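Local coordinates for protein glycosyltransferase (Streptomyces viridochromogenes, PDB 2IUY) that probably transfers a sugar from a nucleotide-linked donor, as a retaining GT-B glycosyltransferase of family GT4 involved in avilamycin A biosynthesis, at residues V36-D41 with A150-A155; A261-T266 with A314-W319; I143-D148 with V257-A262; L43-H48 with G320-A325; L8-L13 with G30-V35. All blocks are in the same frame, centred on the assembly; numbering follows the deposited sequence.

How the interactions relate
Interactions 1, 4 and 5 share helix 31-45: interaction 5 sits at its start, interaction 1 in the middle and interaction 4 at its end. Interactions 2 and 3 share helix 256-263, and Ala261 and Ala262 belong to both. Interactions 1, 2 and 3 are buried, while interactions 4 and 5 are partly open. Interaction 1 turns on an arginine-aspartate salt bridge, while interaction 4 combines a histidine-glutamate hydrogen bond with leucine packing. Interactions 2 and 3 are packing of small side chains, and interaction 5 is mainly apolar. Tyr152 of interaction 1 joins Glu260 of interaction 3, and Trp319 of interaction 2 is bonded through its backbone to Val147 of interaction 3.

Interaction 1 (V36-D41 with A150-A155)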
# COMPACT_ATOMS: atom_id res chain seq x y z
N VAL A 36 2.55 5.72 -4.29
CA VAL A 36 3.25 6.83 -4.96
C VAL A 36 2.25 7.88 -5.47
O VAL A 36 2.50 9.05 -5.38
CB VAL A 36 4.15 6.28 -6.11
CG1 VAL A 36 4.86 7.41 -6.84
CG2 VAL A 36 5.20 5.30 -5.55
N ALA A 37 1.10 7.41 -6.02
CA ALA A 37 0.02 8.27 -6.46
C ALA A 37 -0.52 9.16 -5.31
O ALA A 37 -0.68 10.36 -5.48
CB ALA A 37 -1.11 7.42 -7.10
N ASN A 38 -0.78 8.55 -4.16
CA ASN A 38 -1.35 9.21 -3.03
C ASN A 38 -0.33 10.17 -2.39
O ASN A 38 -0.69 11.32 -1.99
CB ASN A 38 -1.83 8.16 -1.97
CG ASN A 38 -3.14 7.49 -2.36
OD1 ASN A 38 -4.17 8.16 -2.57
ND2 ASN A 38 -3.13 6.16 -2.40
N LEU A 39 0.90 9.70 -2.29
CA LEU A 39 2.05 10.54 -1.88
C LEU A 39 2.21 11.77 -2.77
O LEU A 39 2.33 12.91 -2.29
CB LEU A 39 3.38 9.73 -1.82
CG LEU A 39 4.59 10.59 -1.39
CD1 LEU A 39 4.31 11.38 -0.07
CD2 LEU A 39 5.89 9.85 -1.27
N MSE A 40 2.24 11.53 -4.07
CA MSE A 40 2.41 12.55 -5.07
C MSE A 40 1.34 13.66 -4.98
O MSE A 40 1.63 14.83 -5.17
CB MSE A 40 2.35 11.85 -6.43
CG MSE A 40 2.20 12.74 -7.62
SE MSE A 40 2.06 11.57 -9.18
CE MSE A 40 0.13 11.15 -9.09
N ASP A 41 0.09 13.25 -4.73
CA ASP A 41 -1.04 14.18 -4.61
C ASP A 41 -0.79 15.09 -3.42
O ASP A 41 -1.00 16.30 -3.49
CB ASP A 41 -2.34 13.43 -4.34
CG ASP A 41 -2.88 12.70 -5.55
OD1 ASP A 41 -2.26 12.77 -6.64
OD2 ASP A 41 -3.92 12.03 -5.38
N ALA A 150 -9.70 12.13 -2.18
CA ALA A 150 -10.24 12.50 -3.51
C ALA A 150 -10.16 11.33 -4.47
O ALA A 150 -10.90 11.27 -5.43
CB ALA A 150 -9.51 13.75 -4.12
N ARG A 151 -9.25 10.40 -4.24
CA ARG A 151 -9.11 9.24 -5.13
C ARG A 151 -10.10 8.13 -4.79
O ARG A 151 -10.18 7.14 -5.53
CB ARG A 151 -7.68 8.68 -5.09
CG ARG A 151 -6.65 9.53 -5.83
CD ARG A 151 -5.42 8.74 -6.32
NE ARG A 151 -4.43 9.66 -6.92
CZ ARG A 151 -4.29 9.97 -8.22
NH1 ARG A 151 -5.07 9.44 -9.15
NH2 ARG A 151 -3.35 10.85 -8.59
N TYR A 152 -10.81 8.28 -3.67
CA TYR A 152 -11.71 7.24 -3.18
C TYR A 152 -13.14 7.75 -3.09
O TYR A 152 -13.40 8.97 -3.17
CB TYR A 152 -11.22 6.62 -1.84
CG TYR A 152 -9.84 6.00 -2.07
CD1 TYR A 152 -9.69 4.67 -2.50
CD2 TYR A 152 -8.69 6.80 -1.96
CE1 TYR A 152 -8.42 4.15 -2.77
CE2 TYR A 152 -7.44 6.28 -2.24
CZ TYR A 152 -7.31 4.98 -2.63
OH TYR A 152 -6.03 4.56 -2.89
N ARG A 153 -14.06 6.80 -2.93
CA ARG A 153 -15.45 7.15 -2.76
C ARG A 153 -15.66 7.84 -1.42
O ARG A 153 -15.09 7.44 -0.38
CB ARG A 153 -16.37 5.93 -2.89
CG ARG A 153 -16.34 5.22 -4.21
CD ARG A 153 -17.03 5.97 -5.35
NE ARG A 153 -16.90 5.20 -6.59
CZ ARG A 153 -16.23 5.60 -7.67
NH1 ARG A 153 -15.67 6.80 -7.72
NH2 ARG A 153 -16.18 4.79 -8.74
N SER A 154 -16.50 8.85 -1.46
CA SER A 154 -16.77 9.72 -0.36
C SER A 154 -18.12 9.40 0.23
O SER A 154 -18.91 8.64 -0.34
CB SER A 154 -16.74 11.16 -0.87
OG SER A 154 -17.89 11.40 -1.65
N ALA A 155 -18.41 9.98 1.39
CA ALA A 155 -19.73 9.85 2.01
C ALA A 155 -20.85 10.35 1.06
O ALA A 155 -21.91 9.72 0.95
CB ALA A 155 -19.78 10.57 3.35
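In the GT-B fold of this enzyme, helix 31-45 of the N-terminal half meets the chain that leads toward strand 165-168 of the C-terminal half. The contact is built round a two-bond salt bridge. The Arg151 side chain reaches out, extended from CG to NE, and turns NE and NH2 to the two oxygens of Asp41. Arg151 NH2 gives a bond of 2.9 Å to the syn lone pair of Asp41 OD1. Arg151 NE is also 2.9 Å from Asp41 OD2, but the N-H is bent to 129° and this bond is weak. The carboxylate and guanidinium planes are tilted only slightly, by 22°, against each other. Ala37 CB lies over one face of the guanidinium, toward its rim, 4.0 Å from Arg151 NE. The selenomethionine at Met40 bends at its end and brings CE to 3.5 Å from Arg151 NH2. One turn back from Asp41, Asn38 ND2 points at Tyr152 OH at 3.3 Å, a straight (174°) but long and weak bond. Asn38 OD1 lies at the edge of the Tyr152 ring, 3.8 Å from CE2, and takes its main bond from the backbone N of Asp148. The stronger partner of Tyr152 OH is Glu260, a residue of the UDP site. Tyr152 is thus a second-shell residue of that site, and Asn38 lies one layer further out. Asp148 also places its carboxylate close to that of Asp41. The guanidinium probably offsets this crowding of negative charge, or a proton may be shared between the two acids.

Interaction 2 (A261-T266 with A314-W319)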
# COMPACT_ATOMS: atom_id res chain seq x y z
N ALA A 261 -9.55 0.88 2.30
CA ALA A 261 -10.86 0.50 2.78
C ALA A 261 -11.43 1.60 3.66
O ALA A 261 -12.52 2.06 3.43
CB ALA A 261 -10.79 -0.88 3.53
N ALA A 262 -10.67 2.05 4.66
CA ALA A 262 -11.22 2.92 5.67
C ALA A 262 -11.57 4.30 5.10
O ALA A 262 -12.65 4.85 5.37
CB ALA A 262 -10.25 3.04 6.85
N VAL A 263 -10.70 4.86 4.29
CA VAL A 263 -11.03 6.15 3.66
C VAL A 263 -12.23 6.00 2.70
O VAL A 263 -12.88 6.99 2.35
CB VAL A 263 -9.85 6.72 2.94
CG1 VAL A 263 -9.79 6.13 1.50
CG2 VAL A 263 -9.96 8.23 2.86
N SER A 264 -12.52 4.77 2.26
CA SER A 264 -13.73 4.53 1.45
C SER A 264 -14.93 4.22 2.34
O SER A 264 -15.98 3.82 1.84
CB SER A 264 -13.55 3.37 0.46
OG SER A 264 -12.39 3.54 -0.35
N GLY A 265 -14.77 4.41 3.66
CA GLY A 265 -15.84 4.15 4.63
C GLY A 265 -16.06 2.70 5.01
O GLY A 265 -17.19 2.30 5.29
N THR A 266 -15.00 1.89 4.98
CA THR A 266 -15.11 0.44 5.18
C THR A 266 -14.15 -0.05 6.28
O THR A 266 -12.93 0.10 6.16
CB THR A 266 -14.91 -0.36 3.82
OG1 THR A 266 -15.95 0.04 2.91
CG2 THR A 266 -14.93 -1.95 4.00
N ALA A 314 -10.83 8.51 11.07
CA ALA A 314 -9.56 7.90 11.45
C ALA A 314 -8.55 7.83 10.30
O ALA A 314 -7.37 8.13 10.52
CB ALA A 314 -9.76 6.48 12.06
N ALA A 315 -9.00 7.41 9.10
CA ALA A 315 -8.07 7.29 7.99
C ALA A 315 -7.49 8.64 7.56
O ALA A 315 -6.32 8.74 7.24
CB ALA A 315 -8.74 6.59 6.77
N VAL A 316 -8.33 9.67 7.54
CA VAL A 316 -7.84 10.98 7.12
C VAL A 316 -6.88 11.53 8.21
O VAL A 316 -5.76 11.95 7.85
CB VAL A 316 -8.98 11.98 6.76
CG1 VAL A 316 -8.40 13.37 6.38
CG2 VAL A 316 -9.82 11.45 5.63
N ARG A 317 -7.30 11.50 9.49
CA ARG A 317 -6.45 11.96 10.60
C ARG A 317 -5.05 11.31 10.65
O ARG A 317 -4.07 11.99 10.90
CB ARG A 317 -7.11 11.66 11.97
CG ARG A 317 -8.05 12.73 12.51
CD ARG A 317 -8.23 12.59 14.01
NE ARG A 317 -8.27 11.21 14.43
CZ ARG A 317 -7.34 10.57 15.12
NH1 ARG A 317 -6.26 11.19 15.57
NH2 ARG A 317 -7.53 9.29 15.40
N LEU A 318 -4.98 9.99 10.44
CA LEU A 318 -3.71 9.23 10.57
C LEU A 318 -2.95 9.10 9.28
O LEU A 318 -1.69 9.10 9.28
CB LEU A 318 -3.99 7.83 11.13
CG LEU A 318 -4.64 7.71 12.51
CD1 LEU A 318 -5.09 6.25 12.77
CD2 LEU A 318 -3.67 8.18 13.61
N TRP A 319 -3.69 8.92 8.17
CA TRP A 319 -3.04 8.55 6.93
C TRP A 319 -3.33 9.56 5.82
O TRP A 319 -2.89 9.34 4.71
CB TRP A 319 -3.43 7.11 6.49
CG TRP A 319 -3.30 6.12 7.66
CD1 TRP A 319 -2.23 5.99 8.52
CD2 TRP A 319 -4.27 5.16 8.07
NE1 TRP A 319 -2.49 5.00 9.45
CE2 TRP A 319 -3.73 4.48 9.20
CE3 TRP A 319 -5.55 4.79 7.59
CZ2 TRP A 319 -4.44 3.47 9.88
CZ3 TRP A 319 -6.25 3.77 8.27
CH2 TRP A 319 -5.68 3.13 9.41
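A single methyl group, Ala315 CB, is the main bump of this helix contact. It presses into the shallow hollow between Ala262 and Val263, at the last turn of helix 256-263. Its depth there is clear from its distance of 3.6 Å to the backbone atom Val263 N. On one flank it meets Ala262 CB at 3.9 Å, and on another Val263 CB at 4.0 Å. With so little side chain in the way, the backbones come close: the CA atoms of Val263 and Ala315 are 5.4 Å apart. Ala262 CB is in turn the bump for a second, looser fit. It lies at the edge of the Trp319 indole, near the ring plane and 4.3 Å from CZ3. Leu318 CB lies over one face of that indole, near its rim. Val263 has CG1 in the crowded position between its backbone N and carbonyl carbon (chi1 85°). This sets CG2 anti to N, where it touches Val316 CG2 tip to tip at 4.2 Å. Val316 closes the solvent side of the contact. Helix 256-263 ends in a Schellman motif. Gly265, with positive phi, is the C-prime residue, and Thr266 N bonds back to Ala261 O at 2.9 Å. Val263 also packs on Tyr152 of the preceding linking chain. Ala261 and Thr266 lie on Val235 of strand 234-237, in the C-terminal sheet. Helix 308-319 therefore docks on the end of a helix that itself packs on that sheet, and its Trp319 lies against Val258 and Ser259.

Interaction 3 (I143-D148 with V257-A262); sequences IPIPVD and VVSEAA
The contact is mostly van der Waals packing, centred on Val147 and Ser259, whose CA atoms are 6.3 Å apart. Val147 sets both methyls against the Ser259 carbonyl oxygen, CG1 and CG2 each 3.9 Å from Ser259 O. Val147 CB meets Ser259 CB at 4.0 Å. The valine takes the less common torsion that puts CG1 in the crowded position between N and the carbonyl carbon (chi1 73°), with CG2 anti to N. CG2 also brushes Glu260 CG at 4.3 Å. Ile145 approaches from two residues back and sets its CG2 4.0 Å from Ser259 OG.

Helix 256-263 is a nucleotide-site helix of the C-terminal Rossmann-like domain of the GT-B fold. Val257 and Glu260 are seen to bind UDP. The extended chain 143-148 lies across it and belongs to the link between the two domains.

Hydrogen bonds here turn back or lead outward. Ser259 OG, held in the crowded position (chi1 59°), bonds to Thr256 O of its own helix. Its hydroxyl is thereby satisfied among apolar neighbours. The backbone of Val147 pairs with Trp319, which also covers Ser259.

Of the residues that touch, Glu260 is the charged one, and its stem meets Val147. Its carboxylate has Arg225 as salt-bridge partner at OE1 and Tyr152 OH as hydrogen-bond partner at OE2.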
# COMPACT_ATOMS: atom_id res chain seq x y z
N ILE A 143 6.70 6.25 8.79
CA ILE A 143 5.70 7.11 8.20
C ILE A 143 4.77 6.19 7.43
O ILE A 143 5.19 5.58 6.47
CB ILE A 143 6.29 8.25 7.26
CG1 ILE A 143 7.25 9.19 8.00
CG2 ILE A 143 5.17 9.07 6.70
CD1 ILE A 143 7.98 10.18 7.04
N PRO A 144 3.51 6.04 7.89
CA PRO A 144 2.63 5.02 7.29
C PRO A 144 2.16 5.41 5.90
O PRO A 144 2.43 6.55 5.44
CB PRO A 144 1.49 4.92 8.33
CG PRO A 144 1.40 6.30 8.92
CD PRO A 144 2.85 6.74 9.02
N ILE A 145 1.50 4.46 5.22
CA ILE A 145 0.99 4.67 3.85
C ILE A 145 -0.10 5.74 3.84
O ILE A 145 -1.03 5.71 4.67
CB ILE A 145 0.50 3.36 3.21
CG1 ILE A 145 1.67 2.37 3.00
CG2 ILE A 145 -0.26 3.63 1.96
CD1 ILE A 145 1.17 0.95 2.67
N PRO A 146 0.04 6.73 2.93
CA PRO A 146 -0.92 7.81 2.77
C PRO A 146 -2.08 7.41 1.87
O PRO A 146 -1.96 6.50 1.05
CB PRO A 146 -0.09 8.89 2.04
CG PRO A 146 0.86 8.16 1.20
CD PRO A 146 1.19 6.89 2.01
N VAL A 147 -3.18 8.12 2.04
CA VAL A 147 -4.31 7.94 1.20
C VAL A 147 -4.90 9.34 0.90
O VAL A 147 -5.04 10.17 1.80
CB VAL A 147 -5.27 6.89 1.87
CG1 VAL A 147 -6.05 7.42 3.09
CG2 VAL A 147 -6.05 6.21 0.87
N ASP A 148 -5.20 9.60 -0.38
CA ASP A 148 -5.89 10.83 -0.79
C ASP A 148 -7.38 10.53 -0.94
O ASP A 148 -7.80 9.82 -1.90
CB ASP A 148 -5.28 11.32 -2.12
CG ASP A 148 -5.93 12.59 -2.67
OD1 ASP A 148 -6.80 13.22 -2.01
OD2 ASP A 148 -5.54 12.97 -3.79
N VAL A 257 -4.18 -1.61 1.57
CA VAL A 257 -5.64 -1.89 1.53
C VAL A 257 -6.35 -1.42 2.79
O VAL A 257 -7.52 -1.12 2.74
CB VAL A 257 -5.96 -3.42 1.29
CG1 VAL A 257 -5.78 -4.25 2.61
CG2 VAL A 257 -7.35 -3.59 0.66
N VAL A 258 -5.63 -1.33 3.92
CA VAL A 258 -6.23 -0.87 5.18
C VAL A 258 -6.69 0.60 5.08
O VAL A 258 -7.85 0.94 5.42
CB VAL A 258 -5.27 -1.08 6.40
CG1 VAL A 258 -5.86 -0.47 7.74
CG2 VAL A 258 -4.98 -2.55 6.64
N SER A 259 -5.78 1.48 4.64
CA SER A 259 -6.08 2.91 4.50
C SER A 259 -7.10 3.14 3.40
O SER A 259 -7.96 4.02 3.51
CB SER A 259 -4.80 3.75 4.29
OG SER A 259 -4.12 3.30 3.12
N GLU A 260 -7.02 2.32 2.35
CA GLU A 260 -7.96 2.36 1.21
C GLU A 260 -9.38 1.99 1.59
O GLU A 260 -10.30 2.71 1.24
CB GLU A 260 -7.46 1.48 0.05
CG GLU A 260 -6.21 2.13 -0.53
CD GLU A 260 -5.74 1.53 -1.81
OE1 GLU A 260 -5.40 0.34 -1.80
OE2 GLU A 260 -5.70 2.28 -2.83
N ALA A 261 -9.55 0.88 2.30
CA ALA A 261 -10.86 0.50 2.78
C ALA A 261 -11.43 1.60 3.66
O ALA A 261 -12.52 2.06 3.43
CB ALA A 261 -10.79 -0.88 3.53
N ALA A 262 -10.67 2.05 4.66
CA ALA A 262 -11.22 2.92 5.67
C ALA A 262 -11.57 4.30 5.10
O ALA A 262 -12.65 4.85 5.37
CB ALA A 262 -10.25 3.04 6.85

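Interaction 4 (L43-H48 with G320-A325); sequences LLELGH and GHVTIA
The end of helix 31-45 and the first turn of helix 321-336 run past each other in opposite senses. Leu43 pairs with Ala325, with CA atoms 5.5 Å apart, and Leu46 pairs with Val322. The first helix closes in a Schellman motif at Gly47, where His48 N bonds back to Leu43 O at 3.1 Å. The second starts from Gly320, its N-cap, just after helix 308-319. Ala325 CB fits into the gap between the two leucines, 3.6 Å from Leu43 N and 3.6 Å from Leu46 CD1. The other methyl of the same leucine, Leu46 CD2, rests against Val322 CG1 at 3.9 Å. The polar bond lies beside this apolar patch. His321 NE2 gives a nearly straight (173°) hydrogen bond of 2.8 Å to Glu45 OE1. The oxygen lies almost in the imidazole plane, but the N-H meets it from above the carboxylate plane, and the two planes are 70° apart. Val322 CG2 packs on both: over one ring face of His321, toward the rim, and 3.3 Å from Glu45 OE2. This helix-to-helix contact ties the C-terminal helix back to the N-terminal domain, a recurring feature of GT-B enzymes. Arg62 is at most a weak, long partner of Glu45. Asp148 packs on the same imidazole. Two acids near one ring may favour its protonated form, which would strengthen the bond to Glu45.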
# COMPACT_ATOMS: atom_id res chain seq x y z
N LEU A 43 2.20 15.98 -2.00
CA LEU A 43 3.33 16.83 -2.31
C LEU A 43 2.94 17.99 -3.24
O LEU A 43 3.35 19.08 -3.02
CB LEU A 43 4.46 16.00 -2.96
CG LEU A 43 5.15 15.00 -2.00
CD1 LEU A 43 6.03 14.08 -2.75
CD2 LEU A 43 5.92 15.81 -0.86
N LEU A 44 2.18 17.68 -4.30
CA LEU A 44 1.64 18.65 -5.22
C LEU A 44 0.68 19.61 -4.53
O LEU A 44 0.70 20.81 -4.82
CB LEU A 44 0.93 17.92 -6.38
CG LEU A 44 1.82 17.11 -7.37
CD1 LEU A 44 0.91 16.28 -8.33
CD2 LEU A 44 2.81 18.04 -8.15
N GLU A 45 -0.17 19.11 -3.62
CA GLU A 45 -1.11 19.98 -2.91
C GLU A 45 -0.34 20.94 -2.01
O GLU A 45 -0.77 22.08 -1.77
CB GLU A 45 -2.07 19.16 -2.05
CG GLU A 45 -3.50 19.71 -2.02
CD GLU A 45 -4.51 18.63 -1.61
OE1 GLU A 45 -4.73 17.67 -2.40
OE2 GLU A 45 -5.10 18.75 -0.52
N LEU A 46 0.78 20.46 -1.48
CA LEU A 46 1.67 21.32 -0.67
C LEU A 46 2.48 22.34 -1.44
O LEU A 46 3.16 23.14 -0.82
CB LEU A 46 2.63 20.47 0.17
CG LEU A 46 1.96 19.64 1.26
CD1 LEU A 46 2.87 18.54 1.72
CD2 LEU A 46 1.44 20.52 2.46
N GLY A 47 2.48 22.28 -2.77
CA GLY A 47 3.15 23.31 -3.59
C GLY A 47 4.49 22.90 -4.16
O GLY A 47 5.13 23.69 -4.86
N HIS A 48 4.91 21.65 -3.90
CA HIS A 48 6.17 21.08 -4.46
C HIS A 48 6.06 20.55 -5.86
O HIS A 48 4.97 20.20 -6.33
CB HIS A 48 6.73 20.03 -3.50
CG HIS A 48 6.85 20.55 -2.10
ND1 HIS A 48 7.76 21.53 -1.77
CD2 HIS A 48 6.09 20.36 -1.00
CE1 HIS A 48 7.61 21.84 -0.49
NE2 HIS A 48 6.60 21.15 -0.01
N GLY A 320 -3.99 10.69 6.12
CA GLY A 320 -4.36 11.62 5.03
C GLY A 320 -3.16 12.02 4.18
O GLY A 320 -2.06 12.24 4.71
N HIS A 321 -3.36 12.12 2.87
CA HIS A 321 -2.23 12.44 1.97
C HIS A 321 -1.38 13.67 2.32
O HIS A 321 -0.16 13.64 2.12
CB HIS A 321 -2.66 12.48 0.50
CG HIS A 321 -3.51 13.66 0.12
ND1 HIS A 321 -4.69 13.97 0.76
CD2 HIS A 321 -3.37 14.57 -0.87
CE1 HIS A 321 -5.23 15.04 0.20
NE2 HIS A 321 -4.45 15.41 -0.80
N VAL A 322 -2.02 14.73 2.83
CA VAL A 322 -1.32 16.00 3.08
C VAL A 322 -0.52 15.91 4.37
O VAL A 322 0.63 16.39 4.44
CB VAL A 322 -2.32 17.25 3.08
CG1 VAL A 322 -1.69 18.51 3.67
CG2 VAL A 322 -2.86 17.55 1.66
N THR A 323 -1.13 15.29 5.38
CA THR A 323 -0.43 15.03 6.64
C THR A 323 0.82 14.15 6.44
O THR A 323 1.86 14.43 7.03
CB THR A 323 -1.33 14.46 7.84
OG1 THR A 323 -0.55 14.47 9.05
CG2 THR A 323 -1.68 13.02 7.65
N ILE A 324 0.69 13.09 5.65
CA ILE A 324 1.81 12.19 5.37
C ILE A 324 2.84 12.85 4.46
O ILE A 324 4.02 12.74 4.71
CB ILE A 324 1.33 10.89 4.70
CG1 ILE A 324 0.41 10.11 5.66
CG2 ILE A 324 2.56 10.02 4.22
CD1 ILE A 324 1.05 9.87 7.07
N ALA A 325 2.38 13.55 3.43
CA ALA A 325 3.32 14.30 2.60
C ALA A 325 4.14 15.31 3.41
O ALA A 325 5.31 15.49 3.16
CB ALA A 325 2.60 14.98 1.41

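Interaction 5 (L8-L13 with G30-V35)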
# COMPACT_ATOMS: atom_id res chain seq x y z
N LEU A 8 10.33 11.39 -7.60
CA LEU A 8 9.68 10.24 -6.96
C LEU A 8 9.89 9.06 -7.85
O LEU A 8 9.41 9.11 -8.98
CB LEU A 8 8.16 10.41 -6.85
CG LEU A 8 7.53 11.19 -5.72
CD1 LEU A 8 5.97 11.13 -5.88
CD2 LEU A 8 8.06 10.67 -4.34
N VAL A 9 10.55 8.00 -7.35
CA VAL A 9 10.94 6.89 -8.20
C VAL A 9 10.03 5.77 -7.85
O VAL A 9 10.13 5.19 -6.76
CB VAL A 9 12.47 6.44 -8.06
CG1 VAL A 9 12.87 5.53 -9.23
CG2 VAL A 9 13.41 7.66 -8.07
N ASN A 10 9.11 5.48 -8.77
CA ASN A 10 8.23 4.34 -8.68
C ASN A 10 9.04 3.12 -9.00
O ASN A 10 10.05 3.21 -9.71
CB ASN A 10 7.12 4.48 -9.73
CG ASN A 10 6.15 3.33 -9.71
OD1 ASN A 10 5.67 2.94 -8.64
ND2 ASN A 10 5.82 2.79 -10.88
N ILE A 11 8.55 1.97 -8.52
CA ILE A 11 9.13 0.65 -8.81
C ILE A 11 8.84 0.32 -10.29
O ILE A 11 7.66 0.19 -10.68
CB ILE A 11 8.53 -0.45 -7.88
CG1 ILE A 11 9.19 -1.81 -8.15
CG2 ILE A 11 6.97 -0.58 -8.04
CD1 ILE A 11 8.87 -2.89 -7.08
N PRO A 12 9.90 0.25 -11.13
CA PRO A 12 9.69 -0.02 -12.59
C PRO A 12 9.30 -1.48 -12.91
O PRO A 12 10.11 -2.39 -12.74
CB PRO A 12 11.04 0.39 -13.24
CG PRO A 12 11.92 0.90 -12.16
CD PRO A 12 11.32 0.46 -10.80
N LEU A 13 8.05 -1.68 -13.33
CA LEU A 13 7.52 -2.99 -13.55
C LEU A 13 6.66 -2.94 -14.79
O LEU A 13 5.86 -2.03 -14.96
CB LEU A 13 6.63 -3.44 -12.37
CG LEU A 13 7.28 -3.85 -11.03
CD1 LEU A 13 6.22 -4.26 -9.97
CD2 LEU A 13 8.27 -5.02 -11.25
N GLY A 30 -1.37 -3.26 -7.99
CA GLY A 30 -0.06 -2.75 -7.64
C GLY A 30 -0.14 -1.78 -6.49
O GLY A 30 -0.43 -0.58 -6.69
N GLY A 31 0.15 -2.29 -5.31
CA GLY A 31 0.22 -1.52 -4.08
C GLY A 31 1.18 -0.37 -4.05
O GLY A 31 0.77 0.70 -3.71
N ILE A 32 2.46 -0.57 -4.40
CA ILE A 32 3.45 0.54 -4.38
C ILE A 32 3.07 1.75 -5.25
O ILE A 32 3.32 2.92 -4.88
CB ILE A 32 4.90 0.08 -4.76
CG1 ILE A 32 5.47 -0.85 -3.68
CG2 ILE A 32 5.85 1.31 -5.01
CD1 ILE A 32 6.79 -1.61 -4.11
N GLN A 33 2.45 1.45 -6.39
CA GLN A 33 2.06 2.42 -7.39
C GLN A 33 0.92 3.30 -6.86
O GLN A 33 0.89 4.48 -7.12
CB GLN A 33 1.66 1.72 -8.68
CG GLN A 33 2.80 0.95 -9.33
CD GLN A 33 2.82 -0.56 -8.99
OE1 GLN A 33 2.27 -1.01 -7.97
NE2 GLN A 33 3.45 -1.33 -9.85
N TRP A 34 0.01 2.70 -6.10
CA TRP A 34 -1.01 3.44 -5.37
C TRP A 34 -0.36 4.33 -4.28
O TRP A 34 -0.71 5.49 -4.14
CB TRP A 34 -2.08 2.49 -4.76
CG TRP A 34 -3.17 2.21 -5.79
CD1 TRP A 34 -3.43 1.03 -6.43
CD2 TRP A 34 -4.05 3.18 -6.36
NE1 TRP A 34 -4.44 1.21 -7.36
CE2 TRP A 34 -4.84 2.52 -7.33
CE3 TRP A 34 -4.28 4.55 -6.11
CZ2 TRP A 34 -5.85 3.18 -8.03
CZ3 TRP A 34 -5.26 5.20 -6.84
CH2 TRP A 34 -6.03 4.52 -7.79
N VAL A 35 0.61 3.79 -3.56
CA VAL A 35 1.30 4.61 -2.54
C VAL A 35 1.86 5.87 -3.17
O VAL A 35 1.68 6.97 -2.65
CB VAL A 35 2.41 3.83 -1.80
CG1 VAL A 35 3.16 4.75 -0.80
CG2 VAL A 35 1.81 2.60 -1.07
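Gln33, Ile32 and Ile11 have the most surface buried here, in the first beta-alpha-beta unit of the N-terminal Rossmann-like domain. The chain leaving strand 5-9 passes over the first turn of helix 31-45. Ile32 and Ile11 cross at about a right angle and touch through methyl groups. Ile11 CG2 meets Ile32 CG2 at 3.7 Å. The ends follow suit, with Ile11 CD1 and Ile32 CD1 3.8 Å apart. Ile11 holds CG1 anti to its backbone N (chi1 -177°), which leaves CG2 in the crowded position and facing the helix. Phe113 also packs on Ile32. Gln33 bends at chi2 (97°) instead of running straight. The bend tucks its amide beside Ile11 and Leu13. Its stem does the closest touching, against Asn10.

Gly30 is the N-cap of the helix and part of the UDP site, so the contact lies close to the nucleotide site. The backbone angles of Gly30 (phi 165°) would jam a side chain against the preceding carbonyl O, which calls for glycine. The first helical bond, from Trp34 N to Gly30 O, is weak. Asn10 holds its CG anti to N, and its ND2 bonds to Gly54 O, just after strand 49-53. Asn10 OD1 turns instead to the helix, lies 3.6 Å from Gln33 CG and 4.0 Å from Ile32 CG2, and is buried with no hydrogen-bond partner in the model.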